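Local coordinates for protein bacteriohemerythrin (Methylococcus capsulatus, PDB 4XPX) that binds oxygen reversibly at a two-iron centre and may store it or deliver it to oxygen-requiring enzymes, at residues A8-H21 with I117-S129. Numbering follows the deposited sequence.
With FE2 (Fe (II) ion), chain C; FE2 (Fe (II) ion), chain B.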
ATOM      1  N   ALA A   8      13.386  -6.399 -10.243  1.00 12.39           N
ATOM      2  CA  ALA A   8      13.889  -5.293 -11.011  1.00 12.43           C
ATOM      3  C   ALA A   8      13.093  -4.009 -10.792  1.00 12.27           C
ATOM      4  O   ALA A   8      13.591  -2.882 -10.681  1.00 15.07           O
ATOM      5  CB  ALA A   8      13.919  -5.586 -12.525  1.00 13.87           C
ATOM      6  N   GLU A   9      11.745  -4.160 -10.779  1.00 10.61           N
ATOM      7  CA  GLU A   9      10.923  -2.952 -10.619  1.00 11.68           C
ATOM      8  C   GLU A   9      10.903  -2.458  -9.169  1.00  9.76           C
ATOM      9  O   GLU A   9      10.918  -1.276  -8.943  1.00 11.08           O
ATOM     10  CB  GLU A   9       9.492  -3.261 -11.053  1.00 11.31           C
ATOM     11  CG  GLU A   9       9.226  -3.483 -12.526  1.00 15.78           C
ATOM     12  CD  GLU A   9       7.757  -4.327 -12.720  1.00 14.19           C
ATOM     13  OE1 GLU A   9       7.671  -5.530 -12.593  1.00 20.53           O
ATOM     14  OE2 GLU A   9       6.916  -3.527 -12.906  1.00 17.52           O
ATOM     15  N   PHE A  10      10.817  -3.443  -8.223  1.00  8.82           N
ATOM     16  CA  PHE A  10      10.353  -3.092  -6.899  1.00  8.98           C
ATOM     17  C   PHE A  10      11.245  -3.554  -5.807  1.00  9.25           C
ATOM     18  O   PHE A  10      11.001  -3.206  -4.610  1.00  9.56           O
ATOM     19  CB  PHE A  10       8.943  -3.629  -6.636  1.00  9.12           C
ATOM     20  CG  PHE A  10       7.922  -3.116  -7.624  1.00  9.06           C
ATOM     21  CD1 PHE A  10       7.746  -1.763  -7.802  1.00  9.51           C
ATOM     22  CD2 PHE A  10       7.173  -3.983  -8.375  1.00  9.64           C
ATOM     23  CE1 PHE A  10       6.859  -1.306  -8.735  1.00 11.25           C
ATOM     24  CE2 PHE A  10       6.320  -3.519  -9.381  1.00  9.99           C
ATOM     25  CZ  PHE A  10       6.162  -2.154  -9.520  1.00 10.54           C
ATOM     26  N   GLY A  11      12.298  -4.330  -6.066  1.00  9.67           N
ATOM     27  CA  GLY A  11      13.118  -4.826  -4.978  1.00  9.83           C
ATOM     28  C   GLY A  11      13.810  -3.757  -4.214  1.00  9.63           C
ATOM     29  O   GLY A  11      14.451  -2.915  -4.819  1.00 12.15           O
ATOM     30  N   THR A  12      13.737  -3.794  -2.899  1.00  9.52           N
ATOM     31  CA  THR A  12      14.316  -2.823  -1.999  1.00  9.74           C
ATOM     32  C   THR A  12      15.593  -3.262  -1.382  1.00 10.07           C
ATOM     33  O   THR A  12      16.259  -2.438  -0.713  1.00 12.06           O
ATOM     34  CB  THR A  12      13.356  -2.440  -0.873  1.00  9.55           C
ATOM     35  OG1 THR A  12      13.165  -3.570  -0.030  1.00 10.06           O
ATOM     36  CG2 THR A  12      12.056  -1.857  -1.385  1.00 10.70           C
ATOM     37  N   ASN A  13      15.946  -4.438  -1.459  1.00 11.02           N
ATOM     38  CA  ASN A  13      17.024  -5.150  -0.778  1.00 11.97           C
ATOM     39  C   ASN A  13      16.767  -5.263   0.701  1.00 10.83           C
ATOM     40  O   ASN A  13      17.733  -5.591   1.467  1.00 13.59           O
ATOM     41  CB  ASN A  13      18.367  -4.464  -1.033  1.00 20.00           C
ATOM     42  CG  ASN A  13      19.547  -5.312  -0.599  1.00 20.00           C
ATOM     43  OD1 ASN A  13      19.492  -6.541  -0.641  1.00 20.00           O
ATOM     44  ND2 ASN A  13      20.623  -4.658  -0.177  1.00 20.00           N
ATOM     45  N   VAL A  14      15.467  -5.122   1.148  1.00  9.90           N
ATOM     46  CA  VAL A  14      15.060  -5.209   2.548  1.00 10.54           C
ATOM     47  C   VAL A  14      14.020  -6.305   2.598  1.00 10.41           C
ATOM     48  O   VAL A  14      12.885  -6.168   2.037  1.00 10.20           O
ATOM     49  CB  VAL A  14      14.511  -3.896   3.079  1.00 10.06           C
ATOM     50  CG1 VAL A  14      14.106  -4.048   4.527  1.00 11.67           C
ATOM     51  CG2 VAL A  14      15.569  -2.802   2.924  1.00 11.26           C
ATOM     52  N   GLY A  15      14.349  -7.454   3.210  1.00 11.31           N
ATOM     53  CA  GLY A  15      13.455  -8.644   3.064  1.00 12.84           C
ATOM     54  C   GLY A  15      12.067  -8.406   3.605  1.00 11.05           C
ATOM     55  O   GLY A  15      11.086  -8.779   2.911  1.00 10.85           O
ATOM     56  N   PHE A  16      11.894  -7.815   4.781  1.00 11.39           N
ATOM     57  CA  PHE A  16      10.550  -7.700   5.317  1.00 11.27           C
ATOM     58  C   PHE A  16       9.722  -6.830   4.407  1.00  9.49           C
ATOM     59  O   PHE A  16       8.489  -7.080   4.279  1.00 10.71           O
ATOM     60  CB  PHE A  16      10.496  -7.228   6.754  1.00 12.56           C
ATOM     61  CG  PHE A  16      10.638  -5.701   6.934  1.00 11.28           C
ATOM     62  CD1 PHE A  16      11.899  -5.123   7.173  1.00 12.73           C
ATOM     63  CD2 PHE A  16       9.518  -4.787   6.835  1.00 12.83           C
ATOM     64  CE1 PHE A  16      12.027  -3.746   7.282  1.00 13.34           C
ATOM     65  CE2 PHE A  16       9.684  -3.448   6.958  1.00 12.87           C
ATOM     66  CZ  PHE A  16      10.912  -2.928   7.236  1.00 15.29           C
ATOM     67  N   ALA A  17      10.300  -5.791   3.855  1.00  9.00           N
ATOM     68  CA  ALA A  17       9.577  -4.869   3.052  1.00  8.95           C
ATOM     69  C   ALA A  17       9.166  -5.474   1.766  1.00  8.23           C
ATOM     70  O   ALA A  17       8.011  -5.322   1.296  1.00  8.71           O
ATOM     71  CB  ALA A  17      10.401  -3.623   2.798  1.00 10.43           C
ATOM     72  N   ASP A  18      10.047  -6.201   1.107  1.00  8.56           N
ATOM     73  CA  ASP A  18       9.679  -6.903  -0.102  1.00  9.18           C
ATOM     74  C   ASP A  18       8.528  -7.872   0.141  1.00  8.02           C
ATOM     75  O   ASP A  18       7.600  -7.971  -0.679  1.00  8.43           O
ATOM     76  CB  ASP A  18      10.848  -7.670  -0.675  1.00  9.56           C
ATOM     77  CG  ASP A  18      11.965  -6.753  -1.235  1.00  9.56           C
ATOM     78  OD1 ASP A  18      11.787  -5.602  -1.540  1.00 10.28           O
ATOM     79  OD2 ASP A  18      13.082  -7.378  -1.397  1.00 15.10           O
ATOM     80  N   ASP A  19       8.568  -8.602   1.262  1.00  8.47           N
ATOM     81  CA  ASP A  19       7.502  -9.544   1.561  1.00  8.26           C
ATOM     82  C   ASP A  19       6.178  -8.856   1.790  1.00  7.81           C
ATOM     83  O   ASP A  19       5.113  -9.311   1.279  1.00  7.85           O
ATOM     84  CB  ASP A  19       7.868 -10.349   2.802  1.00  9.21           C
ATOM     85  CG  ASP A  19       8.945 -11.369   2.535  1.00 13.08           C
ATOM     86  OD1 ASP A  19       9.233 -11.696   1.370  1.00 16.75           O
ATOM     87  OD2 ASP A  19       9.570 -11.772   3.568  1.00 16.07           O
ATOM     88  N   GLN A  20       6.202  -7.753   2.530  1.00  8.05           N
ATOM     89  CA  GLN A  20       4.951  -7.008   2.755  1.00  7.59           C
ATOM     90  C   GLN A  20       4.441  -6.413   1.462  1.00  7.00           C
ATOM     91  O   GLN A  20       3.220  -6.397   1.220  1.00  7.46           O
ATOM     92  CB  GLN A  20       5.159  -5.908   3.853  1.00  7.71           C
ATOM     93  CG  GLN A  20       5.413  -6.525   5.219  1.00  9.33           C
ATOM     94  CD  GLN A  20       5.635  -5.484   6.289  1.00  7.91           C
ATOM     95  OE1 GLN A  20       6.034  -4.388   6.073  1.00  9.18           O
ATOM     96  NE2 GLN A  20       5.217  -5.837   7.507  1.00 12.19           N
ATOM     97  N   HIS A  21       5.346  -5.926   0.604  1.00  6.83           N
ATOM     98  CA  HIS A  21       4.889  -5.423  -0.716  1.00  7.35           C
ATOM     99  C   HIS A  21       4.206  -6.499  -1.510  1.00  7.07           C
ATOM    100  O   HIS A  21       3.176  -6.283  -2.165  1.00  7.26           O
ATOM    101  CB  HIS A  21       6.048  -4.832  -1.493  1.00  7.34           C
ATOM    102  CG  HIS A  21       6.592  -3.581  -0.877  1.00  7.08           C
ATOM    103  ND1 HIS A  21       7.881  -3.132  -1.088  1.00  7.47           N
ATOM    104  CD2 HIS A  21       6.001  -2.647  -0.052  1.00  7.25           C
ATOM    105  CE1 HIS A  21       8.017  -1.966  -0.437  1.00  7.33           C
ATOM    106  NE2 HIS A  21       6.914  -1.643   0.225  1.00  7.10           N
ATOM    107  N   ILE A 117       7.097   2.706  -4.338  1.00  7.01           N
ATOM    108  CA  ILE A 117       8.079   1.696  -4.013  1.00  7.34           C
ATOM    109  C   ILE A 117       9.433   1.996  -4.680  1.00  7.56           C
ATOM    110  O   ILE A 117      10.460   2.026  -4.023  1.00  8.16           O
ATOM    111  CB  ILE A 117       7.557   0.281  -4.240  1.00  7.30           C
ATOM    112  CG1 ILE A 117       6.424  -0.017  -3.271  1.00  8.22           C
ATOM    113  CG2 ILE A 117       8.714  -0.726  -4.085  1.00  9.10           C
ATOM    114  CD1 ILE A 117       5.610  -1.240  -3.638  1.00  8.70           C
ATOM    115  N   PRO A 118       9.480   2.298  -5.987  1.00  8.45           N
ATOM    116  CA  PRO A 118      10.798   2.550  -6.623  1.00  9.50           C
ATOM    117  C   PRO A 118      11.360   3.892  -6.220  1.00  9.22           C
ATOM    118  O   PRO A 118      12.606   4.007  -6.169  1.00 11.40           O
ATOM    119  CB  PRO A 118      10.488   2.547  -8.113  1.00 10.50           C
ATOM    120  CG  PRO A 118       9.205   1.800  -8.251  1.00 11.09           C
ATOM    121  CD  PRO A 118       8.454   2.137  -7.043  1.00  8.59           C
ATOM    122  N   LYS A 119      10.542   4.926  -6.020  1.00  9.40           N
ATOM    123  CA  LYS A 119      11.061   6.280  -5.853  1.00  9.47           C
ATOM    124  C   LYS A 119      11.246   6.682  -4.408  1.00  9.30           C
ATOM    125  O   LYS A 119      11.913   7.734  -4.132  1.00 10.43           O
ATOM    126  CB  LYS A 119      10.206   7.336  -6.586  1.00 10.77           C
ATOM    127  CG  LYS A 119      10.103   7.068  -8.028  1.00 13.62           C
ATOM    128  CD  LYS A 119       9.517   7.948  -8.951  1.00 24.33           C
ATOM    129  CE  LYS A 119       9.596   7.229 -10.328  1.00 36.58           C
ATOM    130  NZ  LYS A 119       8.310   6.549 -10.740  1.00 38.26           N
ATOM    131  N   VAL A 120      10.598   5.943  -3.495  1.00  8.63           N
ATOM    132  CA  VAL A 120      10.634   6.314  -2.088  1.00  8.16           C
ATOM    133  C   VAL A 120      11.169   5.140  -1.280  1.00  7.17           C
ATOM    134  O   VAL A 120      12.162   5.275  -0.565  1.00  9.01           O
ATOM    135  CB  VAL A 120       9.228   6.795  -1.572  1.00  8.15           C
ATOM    136  CG1 VAL A 120       9.370   7.333  -0.152  1.00  9.46           C
ATOM    137  CG2 VAL A 120       8.656   7.840  -2.503  1.00 10.30           C
ATOM    138  N   ASP A 121      10.568   3.949  -1.373  1.00  7.30           N
ATOM    139  CA  ASP A 121      11.044   2.827  -0.587  1.00  7.38           C
ATOM    140  C   ASP A 121      12.431   2.378  -0.978  1.00  7.47           C
ATOM    141  O   ASP A 121      13.247   2.035  -0.104  1.00  8.22           O
ATOM    142  CB  ASP A 121      10.082   1.620  -0.646  1.00  7.38           C
ATOM    143  CG  ASP A 121       8.791   1.820   0.103  1.00  7.10           C
ATOM    144  OD1 ASP A 121       8.692   2.766   0.917  1.00  7.15           O
ATOM    145  OD2 ASP A 121       7.883   0.981  -0.150  1.00  7.88           O
ATOM    146  N   LYS A 122      12.766   2.301  -2.260  1.00  8.31           N
ATOM    147  CA  LYS A 122      14.078   1.816  -2.604  1.00  8.87           C
ATOM    148  C   LYS A 122      15.146   2.631  -1.924  1.00  8.71           C
ATOM    149  O   LYS A 122      16.306   2.122  -1.703  1.00 10.20           O
ATOM    150  CB  LYS A 122      14.313   1.776  -4.118  1.00 10.10           C
ATOM    151  CG  LYS A 122      13.660   0.587  -4.788  1.00 11.08           C
ATOM    152  CD  LYS A 122      14.045   0.599  -6.312  1.00 11.64           C
ATOM    153  CE  LYS A 122      13.319  -0.507  -7.043  1.00 14.93           C
ATOM    154  NZ  LYS A 122      14.008  -0.689  -8.376  1.00 17.25           N
ATOM    155  N   LEU A 123      14.922   3.898  -1.686  1.00  9.37           N
ATOM    156  CA  LEU A 123      15.952   4.776  -1.110  1.00  9.64           C
ATOM    157  C   LEU A 123      16.347   4.335   0.284  1.00  9.38           C
ATOM    158  O   LEU A 123      17.493   4.697   0.727  1.00 10.07           O
ATOM    159  CB  LEU A 123      15.482   6.209  -1.054  1.00 10.57           C
ATOM    160  CG  LEU A 123      15.181   6.794  -2.428  1.00 12.65           C
ATOM    161  CD1 LEU A 123      14.751   8.258  -2.317  1.00 15.34           C
ATOM    162  CD2 LEU A 123      16.300   6.688  -3.409  1.00 18.30           C
ATOM    163  N   TYR A 124      15.527   3.592   1.038  1.00  9.38           N
ATOM    164  CA  TYR A 124      15.958   3.147   2.347  1.00  9.47           C
ATOM    165  C   TYR A 124      16.788   1.881   2.338  1.00  9.36           C
ATOM    166  O   TYR A 124      17.212   1.429   3.374  1.00 10.65           O
ATOM    167  CB  TYR A 124      14.786   3.019   3.383  1.00  9.03           C
ATOM    168  CG  TYR A 124      13.681   2.057   3.031  1.00  8.18           C
ATOM    169  CD1 TYR A 124      13.915   0.743   2.651  1.00  8.73           C
ATOM    170  CD2 TYR A 124      12.343   2.457   3.170  1.00  8.20           C
ATOM    171  CE1 TYR A 124      12.871  -0.135   2.370  1.00  9.03           C
ATOM    172  CE2 TYR A 124      11.314   1.619   2.852  1.00  8.36           C
ATOM    173  CZ  TYR A 124      11.546   0.339   2.440  1.00  7.80           C
ATOM    174  OH  TYR A 124      10.559  -0.549   2.068  1.00  8.23           O
ATOM    175  N   GLY A 125      17.013   1.308   1.161  1.00  9.99           N
ATOM    176  CA  GLY A 125      17.668   0.006   1.124  1.00 11.55           C
ATOM    177  C   GLY A 125      19.036   0.019   1.784  1.00 12.05           C
ATOM    178  O   GLY A 125      19.301  -0.828   2.605  1.00 13.47           O
ATOM    179  N   PRO A 126      19.939   0.966   1.407  1.00 13.32           N
ATOM    180  CA  PRO A 126      21.305   0.894   2.041  1.00 15.54           C
ATOM    181  C   PRO A 126      21.180   0.995   3.543  1.00 15.03           C
ATOM    182  O   PRO A 126      21.956   0.276   4.277  1.00 18.73           O
ATOM    183  CB  PRO A 126      22.004   2.073   1.378  1.00 16.76           C
ATOM    184  CG  PRO A 126      21.384   2.116   0.065  1.00 15.87           C
ATOM    185  CD  PRO A 126      19.901   1.858   0.288  1.00 14.17           C
ATOM    186  N   CYS A 127      20.349   1.867   4.100  1.00 13.31           N
ATOM    187  CA  CYS A 127      20.267   2.046   5.525  1.00 14.32           C
ATOM    188  C   CYS A 127      19.653   0.836   6.207  1.00 14.28           C
ATOM    189  O   CYS A 127      20.179   0.308   7.232  1.00 16.88           O
ATOM    190  CB  CYS A 127      19.384   3.298   5.829  1.00 13.92           C
ATOM    191  SG  CYS A 127      19.183   3.659   7.583  1.00 16.53           S
ATOM    192  N   LEU A 128      18.545   0.307   5.673  1.00 13.71           N
ATOM    193  CA  LEU A 128      17.800  -0.736   6.360  1.00 15.09           C
ATOM    194  C   LEU A 128      18.359  -2.101   6.099  1.00 18.27           C
ATOM    195  O   LEU A 128      18.117  -2.970   6.943  1.00 22.11           O
ATOM    196  CB  LEU A 128      16.340  -0.743   6.026  1.00 14.02           C
ATOM    197  CG  LEU A 128      15.447   0.210   6.812  1.00 15.97           C
ATOM    198  CD1 LEU A 128      15.943   1.602   7.208  1.00 16.93           C
ATOM    199  CD2 LEU A 128      14.004   0.180   6.416  1.00 14.35           C
ATOM    200  N   SER A 129      19.135  -2.305   5.051  1.00 17.05           N
ATOM    201  CA  SER A 129      19.808  -3.617   4.793  1.00 21.05           C
ATOM    202  C   SER A 129      21.180  -3.703   5.533  1.00 25.23           C
ATOM    203  O   SER A 129      21.697  -4.825   5.688  1.00 28.83           O
ATOM    204  CB  SER A 129      19.950  -3.848   3.291  1.00 19.16           C
ATOM    205  OG  SER A 129      20.974  -2.994   2.834  1.00 19.40           O
TER
HETATM  206 FE   FE2 C 202       6.456   0.168   1.173  1.00  7.98          FE
HETATM  207 FE   FE2 B 201       7.069   3.429   2.141  1.00  7.01          FE
HETATM  208  O   HOH W   1      15.046  -3.022  -7.582  1.00 26.79           O
HETATM  209  O   HOH W   2      17.088  -0.371  -2.442  1.00 18.28           O
HETATM  210  O   HOH W   3       5.514   1.863   1.591  1.00 10.45           O
HETATM  211  O   HOH W   4       4.398   0.376  -0.258  1.00  4.72           O
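Thr12 and Lys122 bring the two backbones within 4.7 Å, CA to CA, where the turn between helices 7-10 and 15-34 packs against segment 117-129. Lys122, extended beyond CG, runs along the carbonyls of that turn, its CE against Glu9 O and Gly11 O; NZ gives Ala8 O a weak hydrogen bond and passes another to a water that in turn donates to Gly11 O. A second water donates to both Thr12 O and Lys122 O. Thr12 CG2 packs against both Asp121 CB and Tyr124 OH, while OG1, with chi1 at 67°, closes an ST turn with Val14 N and donates to Asp18 OD1, 2.9 Å away. Thr12 N also donates to Asp18 OD1 (3.0 Å). A valine here would probably leave Asp18 OD1 without its hydroxyl donor and Val14 N without the acceptor of the ST turn. Val14 CG2 meets the edge of the Tyr124 ring at CE1 (3.8 Å) and also packs on Leu128 CB. Ala17 CB sits 3.2 Å from Tyr124 OH, whose hydrogen-bond partner is the iron ligand Glu61. Further along, Phe10 turns its CD1 edge to Pro118 CG, and Ile117 CD1 stands over the centre of the His21 ring in a CH-pi contact, 3.8 Å from the centroid. That ring lies nearly coplanar with the Asp121 carboxylate (7°). His21 NE2 and Asp121 OD2 bind the same iron, each at 2.1 Å. Asp121 OD1 takes the other iron, making the carboxylate a bridge; Glu61 is the second bridging carboxylate, and His57, His76, His80 and His116 supply the remaining protein ligands. Five histidines and two carboxylate bridges, inside a four-helix bundle, are the hallmark of the hemerythrin di-iron site.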